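Local coordinates for protein A49R (Vaccinia virus, PDB 4D5T) that inhibits host NF-kappa-B activation by interacting with BTRC, which diminishes ubiquitination of the inhibitor NFKBIA and keeps p65/RELA in the cytoplasm, at residues L32-I36 with N48-S52; N38-C42 with L105-N110; K92-I98 with V134-I139; M9-L13 with T56-I60. One frame throughout, in Å; residues are numbered along the deposited sequence. Where two conformers were deposited one is given.

Contact 1: residues L32-I36 with N48-S52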
loop_
_atom_site.group_PDB
_atom_site.type_symbol
_atom_site.label_atom_id
_atom_site.label_comp_id
_atom_site.label_asym_id
_atom_site.label_seq_id
_atom_site.Cartn_x
_atom_site.Cartn_y
_atom_site.Cartn_z
ATOM N N LEU A 32 6.651 -11.451 0.518
ATOM C CA LEU A 32 5.895 -10.307 0.027
ATOM C C LEU A 32 4.888 -9.824 1.059
ATOM O O LEU A 32 4.825 -8.628 1.388
ATOM C CB LEU A 32 5.198 -10.656 -1.299
ATOM C CG LEU A 32 4.232 -9.614 -1.847
ATOM C CD1 LEU A 32 4.944 -8.343 -2.233
ATOM C CD2 LEU A 32 3.512 -10.204 -3.046
ATOM N N ASN A 33 4.156 -10.760 1.633
ATOM C CA ASN A 33 3.151 -10.406 2.642
ATOM C C ASN A 33 3.737 -9.842 3.927
ATOM O O ASN A 33 3.197 -8.884 4.487
ATOM C CB ASN A 33 2.248 -11.587 2.952
ATOM C CG ASN A 33 1.339 -11.948 1.776
ATOM O OD1 ASN A 33 1.172 -11.163 0.818
ATOM N ND2 ASN A 33 0.836 -13.153 1.791
ATOM N N LYS A 34 4.836 -10.401 4.414
ATOM C CA LYS A 34 5.558 -9.756 5.582
ATOM C C LYS A 34 5.990 -8.347 5.242
ATOM O O LYS A 34 5.887 -7.469 6.040
ATOM C CB LYS A 34 6.743 -10.580 6.204
ATOM N N ASP A 35 6.500 -8.127 4.012
ATOM C CA ASP A 35 6.920 -6.783 3.563
ATOM C C ASP A 35 5.750 -5.816 3.500
ATOM O O ASP A 35 5.864 -4.655 3.883
ATOM C CB ASP A 35 7.611 -6.867 2.188
ATOM C CG ASP A 35 9.028 -7.480 2.238
ATOM O OD1 ASP A 35 9.641 -7.526 3.352
ATOM O OD2 ASP A 35 9.536 -7.832 1.145
ATOM N N ILE A 36 4.582 -6.292 3.058
ATOM C CA ILE A 36 3.368 -5.463 3.069
ATOM C C ILE A 36 2.996 -5.056 4.489
ATOM O O ILE A 36 2.730 -3.871 4.742
ATOM C CB ILE A 36 2.214 -6.182 2.304
ATOM C CG1 ILE A 36 2.559 -6.226 0.818
ATOM C CG2 ILE A 36 0.907 -5.437 2.523
ATOM C CD1 ILE A 36 1.648 -7.099 -0.013
ATOM N N ASN A 48 12.334 -4.201 -1.694
ATOM C CA ASN A 48 11.235 -4.883 -2.408
ATOM C C ASN A 48 10.559 -3.888 -3.345
ATOM O O ASN A 48 10.021 -2.929 -2.879
ATOM C CB ASN A 48 10.230 -5.439 -1.390
ATOM C CG ASN A 48 9.052 -6.152 -2.041
ATOM O OD1 ASN A 48 8.581 -5.771 -3.097
ATOM N ND2 ASN A 48 8.539 -7.168 -1.354
ATOM N N PRO A 49 10.618 -4.093 -4.697
ATOM C CA PRO A 49 10.107 -3.090 -5.583
ATOM C C PRO A 49 8.629 -2.773 -5.430
ATOM O O PRO A 49 8.233 -1.628 -5.675
ATOM C CB PRO A 49 10.362 -3.664 -6.993
ATOM C CG PRO A 49 11.205 -4.822 -6.811
ATOM C CD PRO A 49 11.221 -5.252 -5.368
ATOM N N PHE A 50 7.811 -3.755 -5.024
ATOM C CA PHE A 50 6.453 -3.449 -4.756
ATOM C C PHE A 50 6.281 -2.476 -3.571
ATOM O O PHE A 50 5.378 -1.605 -3.591
ATOM C CB PHE A 50 5.589 -4.722 -4.543
ATOM C CG PHE A 50 4.115 -4.420 -4.412
ATOM C CD1 PHE A 50 3.409 -3.908 -5.459
ATOM C CD2 PHE A 50 3.416 -4.738 -3.273
ATOM C CE1 PHE A 50 2.008 -3.661 -5.375
ATOM C CE2 PHE A 50 2.079 -4.466 -3.147
ATOM C CZ PHE A 50 1.344 -3.981 -4.208
ATOM N N ILE A 51 7.100 -2.636 -2.551
ATOM C CA ILE A 51 7.082 -1.700 -1.389
ATOM C C ILE A 51 7.626 -0.301 -1.801
ATOM O O ILE A 51 7.031 0.712 -1.467
ATOM C CB ILE A 51 7.870 -2.290 -0.211
ATOM C CG1 ILE A 51 7.328 -3.645 0.244
ATOM C CG2 ILE A 51 7.897 -1.344 0.968
ATOM C CD1 ILE A 51 5.846 -3.788 0.427
ATOM N N SER A 52 8.673 -0.248 -2.633
ATOM C CA SER A 52 9.049 1.034 -3.239
ATOM C C SER A 52 7.932 1.704 -4.051
ATOM O O SER A 52 7.693 2.926 -3.905
ATOM C CB SER A 52 10.349 0.873 -4.052
ATOM O OG SER A 52 10.704 2.161 -4.523
#
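Residues 32-36 form one turn in the body of helix 29-40, while 48-52 covers the start of helix 49-61; the backbones come nearest at Ile36 and Ile51, whose CA atoms are 6.9 Å apart. Asn48, the N-cap, uses both ends of its amide. Its OD1 takes a weak capping bond from Phe50 N at 2.9 Å, and its ND2 donates a nearly straight hydrogen bond to Asp35 OD2 at 2.8 Å, so one side chain starts its own helix and fastens it to the neighbouring one. In the all-helical Bcl-2 fold of A49 this joins two helices consecutive in sequence. Beyond the polar link the contact turns apolar. The CD1 atoms of Leu32 and Ile36 approach the Phe50 ring obliquely, 4.1 Å from Phe50 CD2 and CE2 respectively, and Ile51 CD1 reaches the helix backbone, 3.6 Å from Asp35 O and 3.8 Å from Ile36 N. Phe50 also touches Ile135 on helix 132-150, and Pro49 packs against helix 9-23.

Contact 2: residues N38-C42 with L105-N110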
loop_
_atom_site.group_PDB
_atom_site.type_symbol
_atom_site.label_atom_id
_atom_site.label_comp_id
_atom_site.label_asym_id
_atom_site.label_seq_id
_atom_site.Cartn_x
_atom_site.Cartn_y
_atom_site.Cartn_z
ATOM N N ASN A 38 4.957 -4.889 7.105
ATOM C CA ASN A 38 5.978 -3.938 7.563
ATOM C C ASN A 38 5.774 -2.524 6.977
ATOM O O ASN A 38 5.973 -1.546 7.669
ATOM C CB ASN A 38 7.369 -4.496 7.321
ATOM C CG ASN A 38 7.744 -5.611 8.326
ATOM O OD1 ASN A 38 7.285 -5.617 9.436
ATOM N ND2 ASN A 38 8.692 -6.442 7.968
ATOM N N PHE A 39 5.418 -2.417 5.704
ATOM C CA PHE A 39 5.096 -1.111 5.119
ATOM C C PHE A 39 3.924 -0.432 5.905
ATOM O O PHE A 39 3.983 0.769 6.232
ATOM C CB PHE A 39 4.702 -1.268 3.633
ATOM C CG PHE A 39 4.213 0.010 3.006
ATOM C CD1 PHE A 39 5.119 1.018 2.656
ATOM C CD2 PHE A 39 2.848 0.242 2.851
ATOM C CE1 PHE A 39 4.650 2.210 2.069
ATOM C CE2 PHE A 39 2.386 1.432 2.335
ATOM C CZ PHE A 39 3.271 2.434 1.945
ATOM N N ILE A 40 2.856 -1.190 6.149
ATOM C CA ILE A 40 1.706 -0.705 6.893
ATOM C C ILE A 40 2.108 -0.188 8.297
ATOM O O ILE A 40 1.533 0.817 8.763
ATOM C CB ILE A 40 0.634 -1.801 6.956
ATOM C CG1 ILE A 40 -0.013 -1.919 5.553
ATOM C CG2 ILE A 40 -0.386 -1.551 8.031
ATOM C CD1 ILE A 40 -0.811 -3.198 5.403
ATOM N N MET A 41 3.075 -0.858 8.902
ATOM C CA MET A 41 3.577 -0.511 10.254
ATOM C C MET A 41 4.794 0.450 10.264
ATOM O O MET A 41 5.417 0.654 11.300
ATOM C CB MET A 41 3.972 -1.772 11.009
ATOM C CG MET A 41 2.893 -2.883 11.085
ATOM S SD MET A 41 1.375 -2.244 11.823
ATOM C CE MET A 41 0.316 -3.660 11.507
ATOM N N CYS A 42 5.089 1.052 9.118
ATOM C CA CYS A 42 6.137 2.046 8.963
ATOM C C CYS A 42 7.499 1.469 9.246
ATOM O O CYS A 42 8.305 2.068 9.972
ATOM C CB CYS A 42 5.878 3.243 9.863
ATOM S SG CYS A 42 4.655 4.380 9.257
ATOM N N LEU A 105 -4.741 1.297 5.462
ATOM C CA LEU A 105 -4.320 0.594 6.663
ATOM C C LEU A 105 -3.095 1.308 7.274
ATOM O O LEU A 105 -2.953 1.393 8.507
ATOM C CB LEU A 105 -4.046 -0.909 6.405
ATOM C CG LEU A 105 -5.351 -1.668 6.054
ATOM C CD1 LEU A 105 -5.037 -3.083 5.634
ATOM C CD2 LEU A 105 -6.380 -1.718 7.118
ATOM N N LYS A 106 -2.162 1.769 6.450
ATOM C CA LYS A 106 -1.009 2.533 6.926
ATOM C C LYS A 106 -1.467 3.817 7.612
ATOM O O LYS A 106 -1.004 4.120 8.723
ATOM C CB LYS A 106 -0.017 2.829 5.776
ATOM C CG LYS A 106 1.161 3.656 6.245
ATOM C CD LYS A 106 2.275 3.739 5.231
ATOM C CE LYS A 106 3.334 4.693 5.819
ATOM N NZ LYS A 106 4.616 4.641 5.144
ATOM N N TYR A 107 -2.452 4.516 7.052
ATOM C CA TYR A 107 -2.959 5.709 7.761
ATOM C C TYR A 107 -3.516 5.354 9.132
ATOM O O TYR A 107 -3.368 6.099 10.131
ATOM C CB TYR A 107 -4.040 6.437 6.978
ATOM C CG TYR A 107 -3.685 6.991 5.646
ATOM C CD1 TYR A 107 -2.479 7.686 5.417
ATOM C CD2 TYR A 107 -4.610 6.939 4.609
ATOM C CE1 TYR A 107 -2.168 8.209 4.163
ATOM C CE2 TYR A 107 -4.293 7.455 3.357
ATOM C CZ TYR A 107 -3.090 8.115 3.162
ATOM O OH TYR A 107 -2.867 8.679 1.942
ATOM N N ILE A 108 -4.260 4.249 9.193
ATOM C CA ILE A 108 -4.928 3.833 10.419
ATOM C C ILE A 108 -3.890 3.419 11.458
ATOM O O ILE A 108 -3.990 3.823 12.637
ATOM C CB ILE A 108 -5.920 2.689 10.191
ATOM C CG1 ILE A 108 -7.091 3.166 9.332
ATOM C CG2 ILE A 108 -6.431 2.143 11.536
ATOM C CD1 ILE A 108 -8.013 2.036 8.993
ATOM N N MET A 109 -2.842 2.729 11.015
ATOM C CA MET A 109 -1.714 2.369 11.913
ATOM C C MET A 109 -0.828 3.552 12.306
ATOM O O MET A 109 -0.071 3.470 13.280
ATOM C CB MET A 109 -0.847 1.268 11.305
ATOM C CG MET A 109 -1.532 -0.092 11.132
ATOM S SD MET A 109 -2.177 -0.875 12.596
ATOM C CE MET A 109 -3.799 -0.229 12.708
ATOM N N ASN A 110 -0.941 4.679 11.608
ATOM C CA ASN A 110 -0.291 5.972 12.043
ATOM C C ASN A 110 -0.948 6.563 13.309
ATOM O O ASN A 110 -0.420 7.486 13.874
ATOM C CB ASN A 110 -0.310 7.063 10.920
ATOM C CG ASN A 110 0.558 6.724 9.684
ATOM O OD1 ASN A 110 1.504 5.939 9.743
ATOM N ND2 ASN A 110 0.221 7.354 8.531
HETATM O O HOH W 1 6.146 2.542 5.503
HETATM O O HOH W 2 1.832 3.282 9.979
#
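Lys106 lays its extended, all-t side chain over one face of the Phe39 ring: its CD is 4.0 Å from the ring centroid in a CH-pi contact, and its NZ, 4.4 Å from the same centroid, makes an off-centre cation-pi interaction. The ammonium group is also hydrated, since water 1 accepts from Lys106 NZ at 2.6 Å and donates to Phe39 O at 2.9 Å. Tyr58 of helix 49-61 offers Lys106 a second cation-pi partner, so the Lys106 charge has aromatic partners from two helices. Here helix 29-40 ends in a Schellman motif, with Cys42 at positive phi as its C-prime residue, Arg43 N paired with Asn38 O, and Cys42 N bonded to Phe39 O at 3.1 Å. That end meets the last turn of helix 95-109, within the helical bundle of the Bcl-2 fold, very closely: the CA atoms of Ile40 and Lys106 are 4.2 Å apart, and Lys106 CA makes a CA-H...O contact to Ile40 O at 3.6 Å. Ile40 CG2 packs 3.6 Å from Met109 CG, which also lies 3.7 Å from Met41 SD. Toward solvent, Cys42 SG sits 3.7 Å from Lys106 CE and 3.5 Å from Asn110 OD1.

Contact 3: residues K92-I98 with V134-I139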
loop_
_atom_site.group_PDB
_atom_site.type_symbol
_atom_site.label_atom_id
_atom_site.label_comp_id
_atom_site.label_asym_id
_atom_site.label_seq_id
_atom_site.Cartn_x
_atom_site.Cartn_y
_atom_site.Cartn_z
ATOM N N LYS A 92 -10.004 -9.889 -3.909
ATOM C CA LYS A 92 -10.594 -9.591 -5.242
ATOM C C LYS A 92 -9.526 -9.247 -6.253
ATOM O O LYS A 92 -8.348 -9.276 -5.911
ATOM C CB LYS A 92 -11.626 -8.468 -5.082
ATOM C CG LYS A 92 -12.779 -8.888 -4.185
ATOM C CD LYS A 92 -13.781 -7.780 -3.976
ATOM C CE LYS A 92 -14.956 -7.988 -4.923
ATOM N NZ LYS A 92 -16.189 -7.382 -4.354
ATOM N N ASP A 93 -9.922 -8.916 -7.483
ATOM C CA ASP A 93 -9.001 -8.796 -8.607
ATOM C C ASP A 93 -8.709 -7.377 -9.065
ATOM O O ASP A 93 -8.273 -7.167 -10.229
ATOM C CB ASP A 93 -9.536 -9.583 -9.818
ATOM C CG ASP A 93 -9.620 -11.082 -9.547
ATOM O OD1 ASP A 93 -8.873 -11.611 -8.685
ATOM O OD2 ASP A 93 -10.450 -11.740 -10.194
ATOM N N ASN A 94 -8.932 -6.410 -8.200
ATOM C CA ASN A 94 -8.707 -5.007 -8.553
ATOM C C ASN A 94 -7.493 -4.471 -7.800
ATOM O O ASN A 94 -7.541 -4.309 -6.584
ATOM C CB ASN A 94 -9.980 -4.177 -8.242
ATOM C CG ASN A 94 -9.858 -2.700 -8.634
ATOM O OD1 ASN A 94 -8.932 -1.998 -8.260
ATOM N ND2 ASN A 94 -10.838 -2.232 -9.411
ATOM N N LEU A 95 -6.426 -4.178 -8.507
ATOM C CA LEU A 95 -5.186 -3.748 -7.853
ATOM C C LEU A 95 -5.286 -2.356 -7.278
ATOM O O LEU A 95 -4.725 -2.103 -6.233
ATOM C CB LEU A 95 -3.990 -3.808 -8.827
ATOM C CG LEU A 95 -2.626 -3.473 -8.205
ATOM C CD1 LEU A 95 -2.239 -4.476 -7.119
ATOM C CD2 LEU A 95 -1.566 -3.433 -9.347
ATOM N N GLU A 96 -5.957 -1.446 -7.970
ATOM C CA GLU A 96 -6.146 -0.101 -7.422
ATOM C C GLU A 96 -6.758 -0.167 -6.036
ATOM O O GLU A 96 -6.320 0.499 -5.101
ATOM C CB GLU A 96 -6.997 0.767 -8.331
ATOM C CG GLU A 96 -7.118 2.206 -7.875
ATOM C CD GLU A 96 -7.714 3.078 -9.023
ATOM O OE1 GLU A 96 -8.460 2.566 -9.860
ATOM O OE2 GLU A 96 -7.367 4.232 -9.152
ATOM N N ASN A 97 -7.713 -1.049 -5.872
ATOM C CA ASN A 97 -8.376 -1.212 -4.534
ATOM C C ASN A 97 -7.498 -1.808 -3.503
ATOM O O ASN A 97 -7.599 -1.465 -2.300
ATOM C CB ASN A 97 -9.723 -1.969 -4.662
ATOM C CG ASN A 97 -10.770 -1.155 -5.412
ATOM O OD1 ASN A 97 -10.637 0.032 -5.550
ATOM N ND2 ASN A 97 -11.820 -1.790 -5.840
ATOM N N ILE A 98 -6.649 -2.742 -3.929
ATOM C CA ILE A 98 -5.647 -3.313 -3.056
ATOM C C ILE A 98 -4.616 -2.286 -2.564
ATOM O O ILE A 98 -4.308 -2.226 -1.356
ATOM C CB ILE A 98 -4.952 -4.513 -3.753
ATOM C CG1 ILE A 98 -5.921 -5.696 -3.761
ATOM C CG2 ILE A 98 -3.640 -4.889 -3.032
ATOM C CD1 ILE A 98 -5.525 -6.793 -4.689
ATOM N N VAL A 134 -2.664 -10.540 -9.239
ATOM C CA VAL A 134 -3.307 -9.264 -9.412
ATOM C C VAL A 134 -2.233 -8.164 -9.604
ATOM O O VAL A 134 -2.466 -7.231 -10.355
ATOM C CB VAL A 134 -4.194 -8.947 -8.198
ATOM C CG1 VAL A 134 -4.991 -7.730 -8.491
ATOM C CG2 VAL A 134 -5.157 -10.081 -8.011
ATOM N N ILE A 135 -1.089 -8.250 -8.944
ATOM C CA ILE A 135 -0.012 -7.252 -9.184
ATOM C C ILE A 135 0.472 -7.392 -10.685
ATOM O O ILE A 135 0.537 -6.408 -11.384
ATOM C CB ILE A 135 1.145 -7.426 -8.192
ATOM C CG1 ILE A 135 0.663 -7.068 -6.731
ATOM C CG2 ILE A 135 2.371 -6.545 -8.469
ATOM C CD1 ILE A 135 1.553 -7.483 -5.590
ATOM N N ARG A 136 0.778 -8.617 -11.103
ATOM C CA ARG A 136 1.332 -8.887 -12.434
ATOM C C ARG A 136 0.429 -8.337 -13.510
ATOM O O ARG A 136 0.883 -7.754 -14.480
ATOM C CB ARG A 136 1.208 -10.400 -12.793
ATOM C CG ARG A 136 2.332 -11.275 -12.437
ATOM C CD ARG A 136 2.202 -12.742 -12.876
ATOM N NE ARG A 136 2.881 -13.467 -11.829
ATOM C CZ ARG A 136 2.355 -14.240 -10.887
ATOM N NH1 ARG A 136 1.064 -14.568 -10.850
ATOM N NH2 ARG A 136 3.183 -14.808 -9.990
ATOM N N GLU A 137 -0.841 -8.653 -13.377
ATOM C CA GLU A 137 -1.787 -8.350 -14.397
ATOM C C GLU A 137 -2.075 -6.844 -14.535
ATOM O O GLU A 137 -2.512 -6.403 -15.595
ATOM C CB GLU A 137 -3.031 -9.192 -14.116
ATOM C CG GLU A 137 -4.049 -9.300 -15.227
ATOM C CD GLU A 137 -5.069 -10.423 -15.100
ATOM O OE1 GLU A 137 -5.100 -11.318 -14.196
ATOM O OE2 GLU A 137 -5.852 -10.434 -16.054
ATOM N N ASN A 138 -1.924 -6.091 -13.447
ATOM C CA ASN A 138 -2.438 -4.748 -13.397
ATOM C C ASN A 138 -1.449 -3.615 -13.047
ATOM O O ASN A 138 -1.810 -2.449 -13.181
ATOM C CB ASN A 138 -3.589 -4.698 -12.369
ATOM C CG ASN A 138 -4.748 -5.561 -12.741
ATOM O OD1 ASN A 138 -5.443 -5.286 -13.731
ATOM N ND2 ASN A 138 -4.884 -6.712 -12.044
ATOM N N ILE A 139 -0.202 -3.895 -12.627
ATOM C CA ILE A 139 0.632 -2.790 -12.147
ATOM C C ILE A 139 1.002 -1.706 -13.167
ATOM O O ILE A 139 1.033 -0.500 -12.856
ATOM C CB ILE A 139 1.926 -3.255 -11.396
ATOM C CG1 ILE A 139 2.517 -2.047 -10.607
ATOM C CG2 ILE A 139 2.916 -3.939 -12.298
ATOM C CD1 ILE A 139 3.056 -2.355 -9.293
HETATM O O HOH W 3 -7.123 -8.524 -12.188
#
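Val134 opens the contact by facing the turn that leads into helix 95-109; its CG1 lies 3.8 Å from Asp93 O, 3.8 Å from Leu95 N and 4.0 Å from Ile98 CD1. Next comes Ile135, whose CG1 meets Leu95 CD1 at 3.9 Å while its side chain also reaches Val20 and Phe50. One turn on from Val134, Asn138 folds back so that its ND2 donates to Val134 O at 3.0 Å and to water 3 at 2.9 Å; that water donates in turn to Asp93 O at 2.6 Å, bridging the segments. Asn138 CB is 3.7 Å from Leu95 CB. Together with Ile139, these residues form the hole for a single knob in the Bcl-2 helical bundle: Leu95, set among Val134, Ile135, Asn138 and Ile139. Across from them, Asn94 N-caps helix 95-109, its OD1 accepting from Asn97 N at 2.8 Å. Ile139 closes the hole, its backbone N 3.6 Å from Leu95 CD2 and its side chain also touching Phe53 of helix 49-61.

Contact 4: residues M9-L13 with T56-I60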
loop_
_atom_site.group_PDB
_atom_site.type_symbol
_atom_site.label_atom_id
_atom_site.label_comp_id
_atom_site.label_asym_id
_atom_site.label_seq_id
_atom_site.Cartn_x
_atom_site.Cartn_y
_atom_site.Cartn_z
ATOM N N MET A 9 8.229 12.393 -10.786
ATOM C CA MET A 9 7.396 11.222 -10.441
ATOM C C MET A 9 6.793 10.426 -11.618
ATOM O O MET A 9 6.413 9.249 -11.437
ATOM C CB MET A 9 6.292 11.633 -9.504
ATOM C CG MET A 9 6.819 12.129 -8.173
ATOM S SD MET A 9 7.698 10.788 -7.286
ATOM C CE MET A 9 7.602 11.370 -5.635
ATOM N N HIS A 10 6.708 11.025 -12.814
ATOM C CA HIS A 10 6.291 10.274 -13.992
ATOM C C HIS A 10 7.338 9.226 -14.295
ATOM O O HIS A 10 7.045 8.059 -14.478
ATOM C CB HIS A 10 6.135 11.165 -15.218
ATOM C CG HIS A 10 4.968 12.096 -15.126
ATOM N ND1 HIS A 10 3.669 11.687 -15.392
ATOM C CD2 HIS A 10 4.895 13.401 -14.793
ATOM C CE1 HIS A 10 2.852 12.714 -15.243
ATOM N NE2 HIS A 10 3.569 13.763 -14.877
ATOM N N THR A 11 8.577 9.671 -14.367
ATOM C CA THR A 11 9.700 8.755 -14.527
ATOM C C THR A 11 9.779 7.744 -13.417
ATOM O O THR A 11 10.014 6.576 -13.684
ATOM C CB THR A 11 10.981 9.564 -14.561
ATOM O OG1 THR A 11 10.916 10.422 -15.687
ATOM C CG2 THR A 11 12.213 8.666 -14.724
ATOM N N GLU A 12 9.584 8.178 -12.176
ATOM C CA GLU A 12 9.708 7.275 -11.036
ATOM C C GLU A 12 8.661 6.174 -11.096
ATOM O O GLU A 12 8.965 5.006 -10.920
ATOM C CB GLU A 12 9.568 7.976 -9.711
ATOM C CG GLU A 12 9.962 7.060 -8.544
ATOM C CD GLU A 12 11.433 6.618 -8.565
ATOM O OE1 GLU A 12 12.251 7.351 -9.100
ATOM O OE2 GLU A 12 11.776 5.558 -8.014
ATOM N N LEU A 13 7.410 6.538 -11.394
ATOM C CA LEU A 13 6.352 5.535 -11.433
ATOM C C LEU A 13 6.463 4.576 -12.561
ATOM O O LEU A 13 6.328 3.357 -12.371
ATOM C CB LEU A 13 5.014 6.174 -11.516
ATOM C CG LEU A 13 4.428 6.546 -10.199
ATOM C CD1 LEU A 13 3.104 7.254 -10.517
ATOM C CD2 LEU A 13 4.148 5.357 -9.291
ATOM N N THR A 56 6.300 5.257 -3.064
ATOM C CA THR A 56 6.152 6.301 -4.100
ATOM C C THR A 56 4.712 6.777 -4.235
ATOM O O THR A 56 4.453 7.975 -4.223
ATOM C CB THR A 56 6.767 5.848 -5.402
ATOM O OG1 THR A 56 8.159 5.670 -5.184
ATOM C CG2 THR A 56 6.578 6.894 -6.495
ATOM N N VAL A 57 3.735 5.848 -4.280
ATOM C CA VAL A 57 2.373 6.243 -4.419
ATOM C C VAL A 57 1.905 6.992 -3.190
ATOM O O VAL A 57 1.228 8.066 -3.280
ATOM C CB VAL A 57 1.453 4.985 -4.654
ATOM C CG1 VAL A 57 -0.042 5.334 -4.614
ATOM C CG2 VAL A 57 1.776 4.351 -5.976
ATOM N N TYR A 58 2.252 6.477 -2.013
ATOM C CA TYR A 58 1.901 7.159 -0.751
ATOM C C TYR A 58 2.398 8.627 -0.773
ATOM O O TYR A 58 1.697 9.565 -0.388
ATOM C CB TYR A 58 2.523 6.385 0.404
ATOM C CG TYR A 58 2.158 6.836 1.764
ATOM C CD1 TYR A 58 2.870 7.840 2.383
ATOM C CD2 TYR A 58 1.106 6.249 2.455
ATOM C CE1 TYR A 58 2.563 8.235 3.672
ATOM C CE2 TYR A 58 0.773 6.651 3.747
ATOM C CZ TYR A 58 1.488 7.651 4.322
ATOM O OH TYR A 58 1.196 8.039 5.583
ATOM N N THR A 59 3.624 8.804 -1.232
ATOM C CA THR A 59 4.291 10.124 -1.275
ATOM C C THR A 59 3.591 11.032 -2.293
ATOM O O THR A 59 3.375 12.204 -2.023
ATOM C CB THR A 59 5.762 9.974 -1.650
ATOM O OG1 THR A 59 6.409 9.268 -0.610
ATOM C CG2 THR A 59 6.427 11.343 -1.790
ATOM N N ILE A 60 3.285 10.495 -3.469
ATOM C CA ILE A 60 2.538 11.249 -4.486
ATOM C C ILE A 60 1.161 11.745 -4.023
ATOM O O ILE A 60 0.807 12.914 -4.226
ATOM C CB ILE A 60 2.392 10.402 -5.740
ATOM C CG1 ILE A 60 3.771 10.292 -6.376
ATOM C CG2 ILE A 60 1.367 10.980 -6.705
ATOM C CD1 ILE A 60 3.812 9.261 -7.452
HETATM O O HOH W 4 9.772 4.259 -6.419
#
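Met9, with chi1 and chi2 both m and chi3 t, runs its side chain across to the facing helix, bringing CG to 4.0 Å from Ile60 CG1 and CE to 4.0 Å from Thr59 CG2. Leu13, an m,t rotamer, puts CD1 3.7 Å from Ile60 CD1 and CD2 4.0 Å from Thr56 CG2. Thr56 has chi1 near m, which turns its methyl to the interface while OG1 bonds back to Ser52 O. Glu12 chi1 (t) carries CG to 4.0 Å from Thr56 CG2, and the p bend at chi2 turns the carboxylate so that Glu12 OE2 accepts from water 4 at 2.9 Å; that water lies 2.5 Å from Thr56 OG1. The segments of helices 9-23 and 49-61 run nearly antiparallel, at 156°, with axes 11.2 Å apart, and Leu13 and Val57 continue onto Ile146 of helix 132-150. Direct contact is thus between methyl, methylene and thioether groups, with the polar link made through water, so the association rests mainly on hydrophobic burial.

In the fold
From the N terminus, helix 9-23 comes first, and contact 4 closes the loop from it to helix 49-61. Contact 1, a short closure between helices 29-40 and 49-61, falls within that span. Contact 2 starts further along helix 29-40 and returns at helix 95-109, crossing contacts 1 and 4. Contact 3 opens as helix 95-109 begins and ends on helix 132-150; it crosses contact 2 and follows contacts 1 and 4 in series. Phe50 of contact 1 packs on Ile135 and Ile139 of contact 3, Ile51 on Phe39 of contact 2, and Tyr58 joins 56-60 to 105-110. Contacts 2 and 3, with centres about 20 Å apart, share helix 95-109 on opposite sides of the chain's centre.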